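Prolyl-tRNA synthetase (PDB 6UYH) probably catalyses the ATP-dependent attachment of proline to its tRNA, as a dimeric class II aminoacyl-tRNA synthetase, and here holds halofuginone together with an ATP analogue. Local coordinates at residues F79-K82 / R83-E86; I123-P126 / S127-K130; I187-L190 / Y191-V194; L242-N245 / F246-M249. All blocks are in the same frame, centred on the assembly; numbering follows the deposited sequence.

Contact 1. Residues F79-K82 / R83-E86; sequences FVTK and RALE
The flat carboxylate of Glu86 turns one face to Lys82, whose CG stands above it, 3.8 Å from Glu86 CD, while OE2 runs on beside Lys82 CD. The two side chains lie next to each other and point the same way. Their charges do not meet, since Lys82 NZ stays 5.4 Å from Glu86 OE2, so any attraction between them acts at a distance. This is the start of a short helix, 82-85, that follows directly on strand 79-81, with Thr81 as its N-cap: with chi1 at 59°, Thr81 OG1 sits between its own N and carbonyl carbon and turns back to accept from Ala84 N at 3.1 Å. The same OG1 is hydrogen-bonded to Asp40 of the second subunit, which ties the cap to the dimer interface. Thr81 O takes Leu85 N at 3.0 Å in a nearly straight bond, and Lys82 O takes Glu86 N at 2.9 Å. On the inner side Val80 splits its two methyls between partners: CG2 packs on Ala84 CB at 3.8 Å, and Val80 and Leu85 cross at about a right angle, both near Thr122 of helix 121-131. The Leu85 side chain comes within about 4 Å of halofuginone, so the turn borders the inhibitor pocket. In the crossing itself, Val80 CG1 touches Leu85 CD1 at 4.0 Å.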
ATOM      1  N   PHE A  79      -2.898 -15.490  -0.412  1.00 16.81           N
ATOM      2  CA  PHE A  79      -2.936 -16.925  -0.651  1.00 18.70           C
ATOM      3  C   PHE A  79      -4.205 -17.308  -1.382  1.00 19.36           C
ATOM      4  O   PHE A  79      -5.270 -16.727  -1.156  1.00 17.18           O
ATOM      5  CB  PHE A  79      -2.870 -17.697   0.664  1.00 16.67           C
ATOM      6  CG  PHE A  79      -1.588 -17.508   1.406  1.00 20.31           C
ATOM      7  CD1 PHE A  79      -0.374 -17.818   0.802  1.00 23.15           C
ATOM      8  CD2 PHE A  79      -1.584 -17.029   2.705  1.00 27.63           C
ATOM      9  CE1 PHE A  79       0.822 -17.650   1.487  1.00 27.59           C
ATOM     10  CE2 PHE A  79      -0.396 -16.855   3.391  1.00 30.19           C
ATOM     11  CZ  PHE A  79       0.806 -17.165   2.787  1.00 29.38           C
ATOM     12  N   VAL A  80      -4.094 -18.331  -2.226  1.00 16.36           N
ATOM     13  CA  VAL A  80      -5.246 -18.859  -2.948  1.00 16.84           C
ATOM     14  C   VAL A  80      -5.136 -20.376  -2.964  1.00 17.37           C
ATOM     15  O   VAL A  80      -4.038 -20.929  -3.102  1.00 20.34           O
ATOM     16  CB  VAL A  80      -5.350 -18.252  -4.371  1.00 17.53           C
ATOM     17  CG1 VAL A  80      -4.079 -18.532  -5.205  1.00 20.82           C
ATOM     18  CG2 VAL A  80      -6.603 -18.760  -5.100  1.00 16.49           C
ATOM     19  N   THR A  81      -6.271 -21.053  -2.788  1.00 17.27           N
ATOM     20  CA  THR A  81      -6.258 -22.510  -2.797  1.00 18.47           C
ATOM     21  C   THR A  81      -6.117 -23.051  -4.217  1.00 19.29           C
ATOM     22  O   THR A  81      -6.427 -22.386  -5.212  1.00 20.09           O
ATOM     23  CB  THR A  81      -7.521 -23.106  -2.165  1.00 21.27           C
ATOM     24  OG1 THR A  81      -8.688 -22.661  -2.876  1.00 22.41           O
ATOM     25  CG2 THR A  81      -7.631 -22.728  -0.674  1.00 18.80           C
ATOM     26  N   LYS A  82      -5.624 -24.287  -4.293  1.00 20.13           N
ATOM     27  CA  LYS A  82      -5.603 -25.000  -5.566  1.00 22.64           C
ATOM     28  C   LYS A  82      -7.012 -25.117  -6.138  1.00 24.69           C
ATOM     29  O   LYS A  82      -7.228 -24.895  -7.336  1.00 25.30           O
ATOM     30  CB  LYS A  82      -4.980 -26.382  -5.361  1.00 23.09           C
ATOM     31  CG  LYS A  82      -4.617 -27.109  -6.659  1.00 30.95           C
ATOM     32  CD  LYS A  82      -3.897 -28.434  -6.388  1.00 37.52           C
ATOM     33  CE  LYS A  82      -4.753 -29.389  -5.582  1.00 44.21           C
ATOM     34  NZ  LYS A  82      -4.135 -30.750  -5.500  1.00 48.97           N
ATOM     35  N   ARG A  83      -7.989 -25.426  -5.278  1.00 25.46           N
ATOM     36  CA  ARG A  83      -9.380 -25.565  -5.708  1.00 27.97           C
ATOM     37  C   ARG A  83      -9.880 -24.289  -6.381  1.00 27.44           C
ATOM     38  O   ARG A  83     -10.484 -24.336  -7.462  1.00 27.46           O
ATOM     39  CB  ARG A  83     -10.246 -25.940  -4.497  1.00 30.71           C
ATOM     40  CG  ARG A  83     -11.740 -25.636  -4.591  1.00 31.66           C
ATOM     41  CD  ARG A  83     -12.510 -26.621  -5.436  1.00 35.70           C
ATOM     42  NE  ARG A  83     -12.044 -27.984  -5.236  1.00 41.67           N
ATOM     43  CZ  ARG A  83     -12.524 -29.042  -5.883  1.00 45.69           C
ATOM     44  NH1 ARG A  83     -13.503 -28.895  -6.775  1.00 34.62           N
ATOM     45  NH2 ARG A  83     -12.021 -30.248  -5.636  1.00 44.03           N
ATOM     46  N   ALA A  84      -9.620 -23.136  -5.758  1.00 22.93           N
ATOM     47  CA  ALA A  84     -10.064 -21.864  -6.315  1.00 23.35           C
ATOM     48  C   ALA A  84      -9.343 -21.563  -7.619  1.00 26.45           C
ATOM     49  O   ALA A  84      -9.970 -21.215  -8.625  1.00 25.23           O
ATOM     50  CB  ALA A  84      -9.822 -20.736  -5.307  1.00 20.19           C
ATOM     51  N   LEU A  85      -8.018 -21.686  -7.609  1.00 24.01           N
ATOM     52  CA  LEU A  85      -7.224 -21.382  -8.791  1.00 30.45           C
ATOM     53  C   LEU A  85      -7.668 -22.208  -9.988  1.00 30.34           C
ATOM     54  O   LEU A  85      -7.802 -21.679 -11.096  1.00 34.25           O
ATOM     55  CB  LEU A  85      -5.752 -21.625  -8.476  1.00 37.20           C
ATOM     56  CG  LEU A  85      -4.654 -20.806  -9.132  1.00 36.26           C
ATOM     57  CD1 LEU A  85      -4.954 -19.320  -9.068  1.00 25.90           C
ATOM     58  CD2 LEU A  85      -3.346 -21.148  -8.415  1.00 27.42           C
ATOM     59  N   GLU A  86      -7.908 -23.507  -9.784  1.00 23.77           N
ATOM     60  CA  GLU A  86      -8.274 -24.412 -10.867  1.00 30.06           C
ATOM     61  C   GLU A  86      -9.733 -24.286 -11.286  1.00 31.92           C
ATOM     62  O   GLU A  86     -10.163 -25.008 -12.189  1.00 34.04           O
ATOM     63  CB  GLU A  86      -7.972 -25.861 -10.472  1.00 35.52           C
ATOM     64  CG  GLU A  86      -6.486 -26.159 -10.326  1.00 41.05           C
ATOM     65  CD  GLU A  86      -6.207 -27.622 -10.017  1.00 46.93           C
ATOM     66  OE1 GLU A  86      -7.167 -28.370  -9.720  1.00 48.96           O
ATOM     67  OE2 GLU A  86      -5.025 -28.024 -10.071  1.00 47.44           O
TER

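Contact 2. Residues I123-P126 / S127-K130; sequences IMYP and SYAK
Met124 O receives two amides of the next turn, Tyr128 N at 3.1 Å and, weakly, Ser127 N. Farther along, Tyr125 O takes Ala129 N and Pro126 O takes Lys130 N. This is helix 121-131 of the class II synthetase core, kinked at Pro126, whose nitrogen has no hydrogen to give to the turn before. Close to the kink a water bridges the two turns: it donates to Ile123 O at 2.6 Å and is also hydrogen-bonded to Ser127 OG. On the inward side Tyr125 and Tyr128 form an edge-to-face pair, planes at 53° and centroids 5.4 Å apart, with Tyr125 CD1 over one face of Tyr128, out toward its rim. Both hydroxyls end on one residue, His171: Tyr125 OH at ND1 and Tyr128 OH at the backbone O, which ties both phenol ends to that residue of strand 164-174. At the outer end, Lys130 NZ makes a salt bridge to Asp37 of the second subunit. Met124 runs alongside Tyr128, and a bend at its last torsion (chi3 69°) brings the methyl beside the CE1 and OH end of the phenol, where Met124 CE lies 3.5 Å from Tyr128 OH.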
ATOM      1  N   ILE A 123      -9.667 -15.385  -6.370  1.00 16.85           N
ATOM      2  CA  ILE A 123      -9.671 -15.022  -4.955  1.00 17.26           C
ATOM      3  C   ILE A 123     -10.905 -14.191  -4.615  1.00 19.61           C
ATOM      4  O   ILE A 123     -11.462 -14.316  -3.520  1.00 19.38           O
ATOM      5  CB  ILE A 123      -8.375 -14.253  -4.623  1.00 17.31           C
ATOM      6  CG1 ILE A 123      -7.153 -15.137  -4.891  1.00 18.74           C
ATOM      7  CG2 ILE A 123      -8.384 -13.714  -3.173  1.00 17.59           C
ATOM      8  CD1 ILE A 123      -5.814 -14.415  -4.683  1.00 16.66           C
ATOM      9  N   MET A 124     -11.359 -13.354  -5.547  1.00 17.31           N
ATOM     10  CA  MET A 124     -12.419 -12.388  -5.299  1.00 17.75           C
ATOM     11  C   MET A 124     -13.798 -12.836  -5.756  1.00 22.72           C
ATOM     12  O   MET A 124     -14.791 -12.475  -5.114  1.00 21.09           O
ATOM     13  CB  MET A 124     -12.080 -11.066  -5.988  1.00 16.80           C
ATOM     14  CG  MET A 124     -10.844 -10.414  -5.418  1.00 15.02           C
ATOM     15  SD  MET A 124     -10.336  -8.975  -6.390  1.00 21.35           S
ATOM     16  CE  MET A 124     -11.662  -7.839  -6.007  1.00 18.07           C
ATOM     17  N   TYR A 125     -13.898 -13.608  -6.830  1.00 21.44           N
ATOM     18  CA  TYR A 125     -15.214 -13.776  -7.437  1.00 19.36           C
ATOM     19  C   TYR A 125     -16.143 -14.699  -6.646  1.00 20.01           C
ATOM     20  O   TYR A 125     -17.363 -14.530  -6.749  1.00 23.47           O
ATOM     21  CB  TYR A 125     -15.074 -14.229  -8.897  1.00 20.96           C
ATOM     22  CG  TYR A 125     -14.472 -13.155  -9.792  1.00 22.63           C
ATOM     23  CD1 TYR A 125     -14.293 -11.851  -9.316  1.00 25.46           C
ATOM     24  CD2 TYR A 125     -14.063 -13.436 -11.093  1.00 24.03           C
ATOM     25  CE1 TYR A 125     -13.741 -10.866 -10.117  1.00 20.35           C
ATOM     26  CE2 TYR A 125     -13.500 -12.451 -11.906  1.00 21.92           C
ATOM     27  CZ  TYR A 125     -13.340 -11.170 -11.408  1.00 21.46           C
ATOM     28  OH  TYR A 125     -12.785 -10.184 -12.206  1.00 22.92           O
ATOM     29  N   PRO A 126     -15.654 -15.632  -5.813  1.00 21.33           N
ATOM     30  CA  PRO A 126     -16.600 -16.299  -4.899  1.00 26.32           C
ATOM     31  C   PRO A 126     -17.284 -15.327  -3.950  1.00 24.89           C
ATOM     32  O   PRO A 126     -18.474 -15.495  -3.655  1.00 24.99           O
ATOM     33  CB  PRO A 126     -15.718 -17.322  -4.170  1.00 26.00           C
ATOM     34  CG  PRO A 126     -14.659 -17.654  -5.173  1.00 24.19           C
ATOM     35  CD  PRO A 126     -14.348 -16.321  -5.813  1.00 22.68           C
ATOM     36  N   SER A 127     -16.572 -14.293  -3.488  1.00 21.10           N
ATOM     37  CA  SER A 127     -17.202 -13.257  -2.669  1.00 23.36           C
ATOM     38  C   SER A 127     -18.197 -12.440  -3.478  1.00 23.43           C
ATOM     39  O   SER A 127     -19.257 -12.058  -2.966  1.00 24.25           O
ATOM     40  CB  SER A 127     -16.133 -12.337  -2.075  1.00 22.16           C
ATOM     41  OG  SER A 127     -15.346 -13.041  -1.143  1.00 22.80           O
ATOM     42  N   TYR A 128     -17.862 -12.138  -4.734  1.00 16.70           N
ATOM     43  CA  TYR A 128     -18.790 -11.400  -5.583  1.00 19.50           C
ATOM     44  C   TYR A 128     -20.101 -12.156  -5.734  1.00 22.77           C
ATOM     45  O   TYR A 128     -21.179 -11.552  -5.738  1.00 25.34           O
ATOM     46  CB  TYR A 128     -18.152 -11.145  -6.956  1.00 19.08           C
ATOM     47  CG  TYR A 128     -17.233  -9.939  -7.034  1.00 19.01           C
ATOM     48  CD1 TYR A 128     -16.312  -9.670  -6.032  1.00 20.62           C
ATOM     49  CD2 TYR A 128     -17.267  -9.088  -8.136  1.00 21.59           C
ATOM     50  CE1 TYR A 128     -15.472  -8.573  -6.103  1.00 22.02           C
ATOM     51  CE2 TYR A 128     -16.432  -7.981  -8.213  1.00 21.40           C
ATOM     52  CZ  TYR A 128     -15.537  -7.733  -7.201  1.00 19.51           C
ATOM     53  OH  TYR A 128     -14.698  -6.640  -7.269  1.00 17.67           O
ATOM     54  N   ALA A 129     -20.028 -13.484  -5.855  1.00 22.89           N
ATOM     55  CA  ALA A 129     -21.246 -14.278  -5.986  1.00 22.77           C
ATOM     56  C   ALA A 129     -22.084 -14.199  -4.719  1.00 25.26           C
ATOM     57  O   ALA A 129     -23.317 -14.258  -4.782  1.00 28.48           O
ATOM     58  CB  ALA A 129     -20.897 -15.731  -6.311  1.00 26.53           C
ATOM     59  N   LYS A 130     -21.423 -14.053  -3.568  1.00 21.64           N
ATOM     60  CA  LYS A 130     -22.132 -13.919  -2.301  1.00 22.88           C
ATOM     61  C   LYS A 130     -22.747 -12.535  -2.155  1.00 21.09           C
ATOM     62  O   LYS A 130     -23.890 -12.404  -1.701  1.00 25.27           O
ATOM     63  CB  LYS A 130     -21.171 -14.188  -1.142  1.00 24.76           C
ATOM     64  CG  LYS A 130     -21.782 -13.927   0.225  1.00 36.16           C
ATOM     65  CD  LYS A 130     -20.714 -13.731   1.284  1.00 38.45           C
ATOM     66  CE  LYS A 130     -21.339 -13.269   2.597  1.00 46.16           C
ATOM     67  NZ  LYS A 130     -20.315 -12.891   3.599  1.00 52.17           N
TER
HETATM   68  O   HOH W   1     -13.821 -14.739  -2.426  1.00 24.48           O

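Contact 3. Residues I187-L190 / Y191-V194; sequences ILEL and YKRV
Tyr191 opens the second turn by giving its N to Ile187 O at 2.9 Å, the first of four regular i to i+4 bonds in the middle of helix 177-198, a long helix of the class II catalytic core. Its ring lies back along the turn before: Ile187 CG2 makes a CH-pi contact 4.0 Å from the Tyr191 ring centroid, and Ile187 O stands over the same face nearer CG. Tyr191 OH is hydrogen-bonded to Gln168, and the side chain is about 6 Å from halofuginone and 7 Å from the ATP analogue. Lys192 comes next, partly exposed. Its chain and that of Glu189 lie side by side, and a salt bridge joins Lys192 NZ to Glu189 OE2 at 3.3 Å, its hydrogen bond weak. A water accepts from NZ and donates to Glu189 OE1, which also pairs with Lys205, so both carboxylate oxygens are used. Arg193 crosses Glu189 obliquely without pairing with it; NE goes to Glu197 instead. The bend at chi3 (61°) leaves NH1 of Arg193 4.0 Å from Leu190 CD2. Val194, packed on Phe61 of helix 49-67 and Leu271 of strand 261-272, closes the turn by donating its N to Leu190 O at 2.9 Å. The valine side chain meets the same oxygen, Val194 CG2 lying 3.3 Å from Leu190 O.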
ATOM      1  N   ILE A 187     -11.541   3.428 -17.912  1.00 20.36           N
ATOM      2  CA  ILE A 187     -10.300   3.050 -17.235  1.00 18.42           C
ATOM      3  C   ILE A 187      -9.128   3.141 -18.202  1.00 18.62           C
ATOM      4  O   ILE A 187      -8.032   3.581 -17.830  1.00 19.51           O
ATOM      5  CB  ILE A 187     -10.414   1.638 -16.617  1.00 17.81           C
ATOM      6  CG1 ILE A 187     -11.498   1.609 -15.519  1.00 18.28           C
ATOM      7  CG2 ILE A 187      -9.064   1.185 -16.023  1.00 15.52           C
ATOM      8  CD1 ILE A 187     -11.187   2.480 -14.308  1.00 22.36           C
ATOM      9  N   LEU A 188      -9.338   2.737 -19.459  1.00 17.87           N
ATOM     10  CA  LEU A 188      -8.268   2.829 -20.454  1.00 20.08           C
ATOM     11  C   LEU A 188      -7.803   4.273 -20.631  1.00 20.64           C
ATOM     12  O   LEU A 188      -6.601   4.538 -20.771  1.00 20.13           O
ATOM     13  CB  LEU A 188      -8.738   2.252 -21.794  1.00 18.34           C
ATOM     14  CG  LEU A 188      -7.608   2.053 -22.818  1.00 21.29           C
ATOM     15  CD1 LEU A 188      -6.697   0.911 -22.400  1.00 21.58           C
ATOM     16  CD2 LEU A 188      -8.172   1.829 -24.216  1.00 22.29           C
ATOM     17  N   GLU A 189      -8.744   5.219 -20.628  1.00 21.22           N
ATOM     18  CA  GLU A 189      -8.372   6.629 -20.684  1.00 22.39           C
ATOM     19  C   GLU A 189      -7.601   7.052 -19.433  1.00 21.42           C
ATOM     20  O   GLU A 189      -6.664   7.851 -19.521  1.00 22.67           O
ATOM     21  CB  GLU A 189      -9.619   7.487 -20.878  1.00 24.90           C
ATOM     22  CG  GLU A 189      -9.422   8.985 -20.672  1.00 24.89           C
ATOM     23  CD  GLU A 189      -8.530   9.645 -21.720  1.00 31.61           C
ATOM     24  OE1 GLU A 189      -8.167   9.000 -22.729  1.00 27.54           O
ATOM     25  OE2 GLU A 189      -8.201  10.835 -21.543  1.00 32.16           O
ATOM     26  N   LEU A 190      -7.959   6.519 -18.259  1.00 20.69           N
ATOM     27  CA  LEU A 190      -7.191   6.846 -17.060  1.00 20.25           C
ATOM     28  C   LEU A 190      -5.766   6.321 -17.157  1.00 22.68           C
ATOM     29  O   LEU A 190      -4.830   6.975 -16.691  1.00 20.57           O
ATOM     30  CB  LEU A 190      -7.866   6.295 -15.803  1.00 18.89           C
ATOM     31  CG  LEU A 190      -9.144   6.987 -15.334  1.00 28.39           C
ATOM     32  CD1 LEU A 190      -9.579   6.388 -13.996  1.00 26.50           C
ATOM     33  CD2 LEU A 190      -8.933   8.499 -15.197  1.00 28.23           C
ATOM     34  N   TYR A 191      -5.580   5.137 -17.752  1.00 17.14           N
ATOM     35  CA  TYR A 191      -4.224   4.643 -17.962  1.00 20.52           C
ATOM     36  C   TYR A 191      -3.463   5.541 -18.932  1.00 22.73           C
ATOM     37  O   TYR A 191      -2.272   5.813 -18.730  1.00 20.31           O
ATOM     38  CB  TYR A 191      -4.254   3.203 -18.482  1.00 18.61           C
ATOM     39  CG  TYR A 191      -4.725   2.184 -17.479  1.00 16.67           C
ATOM     40  CD1 TYR A 191      -4.732   2.461 -16.109  1.00 19.19           C
ATOM     41  CD2 TYR A 191      -5.152   0.926 -17.902  1.00 19.48           C
ATOM     42  CE1 TYR A 191      -5.161   1.518 -15.200  1.00 19.05           C
ATOM     43  CE2 TYR A 191      -5.573  -0.020 -17.006  1.00 21.56           C
ATOM     44  CZ  TYR A 191      -5.579   0.270 -15.657  1.00 19.63           C
ATOM     45  OH  TYR A 191      -6.003  -0.700 -14.774  1.00 20.07           O
ATOM     46  N   LYS A 192      -4.126   6.004 -19.994  1.00 20.25           N
ATOM     47  CA  LYS A 192      -3.486   6.978 -20.873  1.00 17.76           C
ATOM     48  C   LYS A 192      -3.079   8.228 -20.092  1.00 21.78           C
ATOM     49  O   LYS A 192      -1.982   8.762 -20.284  1.00 20.41           O
ATOM     50  CB  LYS A 192      -4.425   7.332 -22.030  1.00 20.92           C
ATOM     51  CG  LYS A 192      -3.969   8.487 -22.930  1.00 28.01           C
ATOM     52  CD  LYS A 192      -4.584   9.794 -22.468  1.00 31.60           C
ATOM     53  CE  LYS A 192      -4.670  10.823 -23.580  1.00 30.55           C
ATOM     54  NZ  LYS A 192      -5.463  11.981 -23.082  1.00 34.80           N
ATOM     55  N   ARG A 193      -3.946   8.701 -19.189  1.00 20.67           N
ATOM     56  CA  ARG A 193      -3.611   9.901 -18.422  1.00 19.46           C
ATOM     57  C   ARG A 193      -2.450   9.660 -17.460  1.00 21.22           C
ATOM     58  O   ARG A 193      -1.629  10.559 -17.247  1.00 21.48           O
ATOM     59  CB  ARG A 193      -4.840  10.406 -17.670  1.00 19.42           C
ATOM     60  CG  ARG A 193      -5.957  10.850 -18.609  1.00 23.83           C
ATOM     61  CD  ARG A 193      -7.124  11.420 -17.821  1.00 29.98           C
ATOM     62  NE  ARG A 193      -6.706  12.584 -17.051  1.00 29.76           N
ATOM     63  CZ  ARG A 193      -7.328  13.025 -15.964  1.00 33.18           C
ATOM     64  NH1 ARG A 193      -8.414  12.404 -15.516  1.00 29.71           N
ATOM     65  NH2 ARG A 193      -6.862  14.086 -15.325  1.00 34.31           N
ATOM     66  N   VAL A 194      -2.369   8.474 -16.847  1.00 19.61           N
ATOM     67  CA  VAL A 194      -1.210   8.178 -16.001  1.00 20.07           C
ATOM     68  C   VAL A 194       0.072   8.307 -16.811  1.00 20.60           C
ATOM     69  O   VAL A 194       1.007   9.014 -16.425  1.00 21.80           O
ATOM     70  CB  VAL A 194      -1.317   6.775 -15.373  1.00 17.99           C
ATOM     71  CG1 VAL A 194       0.034   6.391 -14.702  1.00 17.92           C
ATOM     72  CG2 VAL A 194      -2.460   6.712 -14.344  1.00 15.97           C
TER
HETATM   73  O   HOH W   2      -7.814  10.929 -24.830  1.00 43.77           O

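Contact 4. Residues L242-N245 / F246-M249; sequences LGQN and FSKM
Leu242 and Phe246 meet at a slant, each leucine methyl by a different ring carbon: CD1 of Leu242 is 3.9 Å from CD1 of Phe246, and CD2 of Leu242 is 4.1 Å from CE1 of Phe246. Bent at chi3 (-69°), Met249 carries its CE over one face of that ring, toward the rim. Gln244 and Lys248 cross on another side of the turn; Lys248 CE comes 4.0 Å from Gln244 OE1, while Gln244 NE2 is hydrogen-bonded to Phe263 O. A type II' turn from Leu242 to Asn245, with Gly243 at positive phi (57°), leads into helix 245-250, whose first turn sets Gln244 beside Lys248. Gln244 holds the N-cap position and takes Lys248 N on its backbone O at 3.0 Å. A water links the turn to the helix, donating to Gly243 O at 2.8 Å and accepting from Ser247 N at 2.9 Å. Ser247 OG, 3.2 Å from Gln244 CA, bonds to Ala264 O. The turn thus ends strand 232-243 beside strand 261-272, where Leu242 and Gly243 both face Gln266 in a classic beta bulge; Asn245 reaches Asp218, and the Phe246 ring meets Tyr125 of helix 121-131.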
ATOM      1  N   LEU A 242     -14.948  -8.702 -19.449  1.00 26.93           N
ATOM      2  CA  LEU A 242     -15.015 -10.136 -19.207  1.00 25.54           C
ATOM      3  C   LEU A 242     -16.361 -10.724 -19.609  1.00 27.52           C
ATOM      4  O   LEU A 242     -16.525 -11.950 -19.575  1.00 32.61           O
ATOM      5  CB  LEU A 242     -14.717 -10.433 -17.728  1.00 29.18           C
ATOM      6  CG  LEU A 242     -13.411  -9.879 -17.134  1.00 27.45           C
ATOM      7  CD1 LEU A 242     -13.353 -10.160 -15.625  1.00 24.62           C
ATOM      8  CD2 LEU A 242     -12.184 -10.463 -17.839  1.00 26.08           C
ATOM      9  N   GLY A 243     -17.303  -9.885 -20.029  1.00 26.51           N
ATOM     10  CA  GLY A 243     -18.629 -10.357 -20.363  1.00 33.45           C
ATOM     11  C   GLY A 243     -19.245 -11.070 -19.183  1.00 34.71           C
ATOM     12  O   GLY A 243     -19.149 -10.624 -18.034  1.00 30.36           O
ATOM     13  N   GLN A 244     -19.870 -12.212 -19.467  1.00 31.46           N
ATOM     14  CA  GLN A 244     -20.423 -13.088 -18.444  1.00 33.52           C
ATOM     15  C   GLN A 244     -19.591 -14.355 -18.273  1.00 31.21           C
ATOM     16  O   GLN A 244     -20.068 -15.337 -17.695  1.00 31.57           O
ATOM     17  CB  GLN A 244     -21.874 -13.432 -18.781  1.00 35.71           C
ATOM     18  CG  GLN A 244     -22.788 -12.210 -18.841  1.00 34.01           C
ATOM     19  CD  GLN A 244     -24.163 -12.531 -19.391  1.00 41.56           C
ATOM     20  OE1 GLN A 244     -24.296 -13.309 -20.334  1.00 42.00           O
ATOM     21  NE2 GLN A 244     -25.196 -11.935 -18.797  1.00 38.91           N
ATOM     22  N   ASN A 245     -18.347 -14.341 -18.757  1.00 32.33           N
ATOM     23  CA  ASN A 245     -17.512 -15.537 -18.709  1.00 33.37           C
ATOM     24  C   ASN A 245     -17.211 -15.963 -17.279  1.00 33.28           C
ATOM     25  O   ASN A 245     -17.283 -17.154 -16.951  1.00 34.36           O
ATOM     26  CB  ASN A 245     -16.214 -15.290 -19.479  1.00 29.90           C
ATOM     27  CG  ASN A 245     -16.458 -15.056 -20.958  1.00 34.73           C
ATOM     28  OD1 ASN A 245     -17.342 -15.671 -21.553  1.00 41.43           O
ATOM     29  ND2 ASN A 245     -15.683 -14.165 -21.558  1.00 34.65           N
ATOM     30  N   PHE A 246     -16.865 -15.008 -16.413  1.00 31.00           N
ATOM     31  CA  PHE A 246     -16.573 -15.347 -15.027  1.00 29.97           C
ATOM     32  C   PHE A 246     -17.832 -15.427 -14.177  1.00 27.90           C
ATOM     33  O   PHE A 246     -17.860 -16.178 -13.196  1.00 34.06           O
ATOM     34  CB  PHE A 246     -15.588 -14.339 -14.425  1.00 26.06           C
ATOM     35  CG  PHE A 246     -14.157 -14.601 -14.809  1.00 22.88           C
ATOM     36  CD1 PHE A 246     -13.625 -14.059 -15.970  1.00 26.57           C
ATOM     37  CD2 PHE A 246     -13.349 -15.410 -14.021  1.00 25.45           C
ATOM     38  CE1 PHE A 246     -12.311 -14.306 -16.330  1.00 31.17           C
ATOM     39  CE2 PHE A 246     -12.035 -15.656 -14.375  1.00 30.12           C
ATOM     40  CZ  PHE A 246     -11.515 -15.102 -15.529  1.00 28.53           C
ATOM     41  N   SER A 247     -18.883 -14.682 -14.529  1.00 30.13           N
ATOM     42  CA  SER A 247     -20.106 -14.775 -13.742  1.00 30.58           C
ATOM     43  C   SER A 247     -20.798 -16.114 -13.955  1.00 34.34           C
ATOM     44  O   SER A 247     -21.469 -16.614 -13.048  1.00 31.49           O
ATOM     45  CB  SER A 247     -21.038 -13.608 -14.061  1.00 31.98           C
ATOM     46  OG  SER A 247     -21.297 -13.503 -15.443  1.00 33.45           O
ATOM     47  N   LYS A 248     -20.630 -16.728 -15.129  1.00 32.10           N
ATOM     48  CA  LYS A 248     -21.131 -18.088 -15.290  1.00 32.61           C
ATOM     49  C   LYS A 248     -20.258 -19.077 -14.530  1.00 32.23           C
ATOM     50  O   LYS A 248     -20.770 -20.008 -13.899  1.00 42.41           O
ATOM     51  CB  LYS A 248     -21.212 -18.452 -16.773  1.00 36.42           C
ATOM     52  CG  LYS A 248     -22.340 -17.753 -17.510  1.00 39.23           C
ATOM     53  CD  LYS A 248     -22.239 -17.976 -19.015  1.00 41.90           C
ATOM     54  CE  LYS A 248     -23.253 -17.127 -19.761  1.00 50.50           C
ATOM     55  NZ  LYS A 248     -23.098 -17.224 -21.245  1.00 48.75           N
ATOM     56  N   MET A 249     -18.943 -18.858 -14.552  1.00 34.41           N
ATOM     57  CA  MET A 249     -18.001 -19.706 -13.827  1.00 36.61           C
ATOM     58  C   MET A 249     -18.276 -19.696 -12.327  1.00 43.08           C
ATOM     59  O   MET A 249     -18.236 -20.745 -11.671  1.00 41.82           O
ATOM     60  CB  MET A 249     -16.574 -19.226 -14.103  1.00 44.24           C
ATOM     61  CG  MET A 249     -15.552 -20.293 -14.470  1.00 58.22           C
ATOM     62  SD  MET A 249     -13.948 -19.556 -14.910  1.00 68.82           S
ATOM     63  CE  MET A 249     -14.330 -18.757 -16.470  1.00 61.66           C
TER
HETATM   64  O   HOH W   3     -18.067 -12.344 -16.045  1.00 31.91           O

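The four contacts follow one another along the chain, and three of them gather on one side of its centre. Contact 2 is the middle member: its centre is about 13 Å from that of contact 1, where Ile123 CG1 touches Val80 CB at 3.6 Å, and about 12 Å from that of contact 4, where Tyr125 OH touches Leu242 CD1 at 3.5 Å. Contacts 1 and 2 also reach the second subunit, so this flank joins the dimer interface to the edge of the inhibitor pocket. Contact 3 stands apart on helix 177-198, centres about 26 Å from contact 2 and 24 Å from contact 4. It still shares strand 261-272 with both, through other residues of that strand.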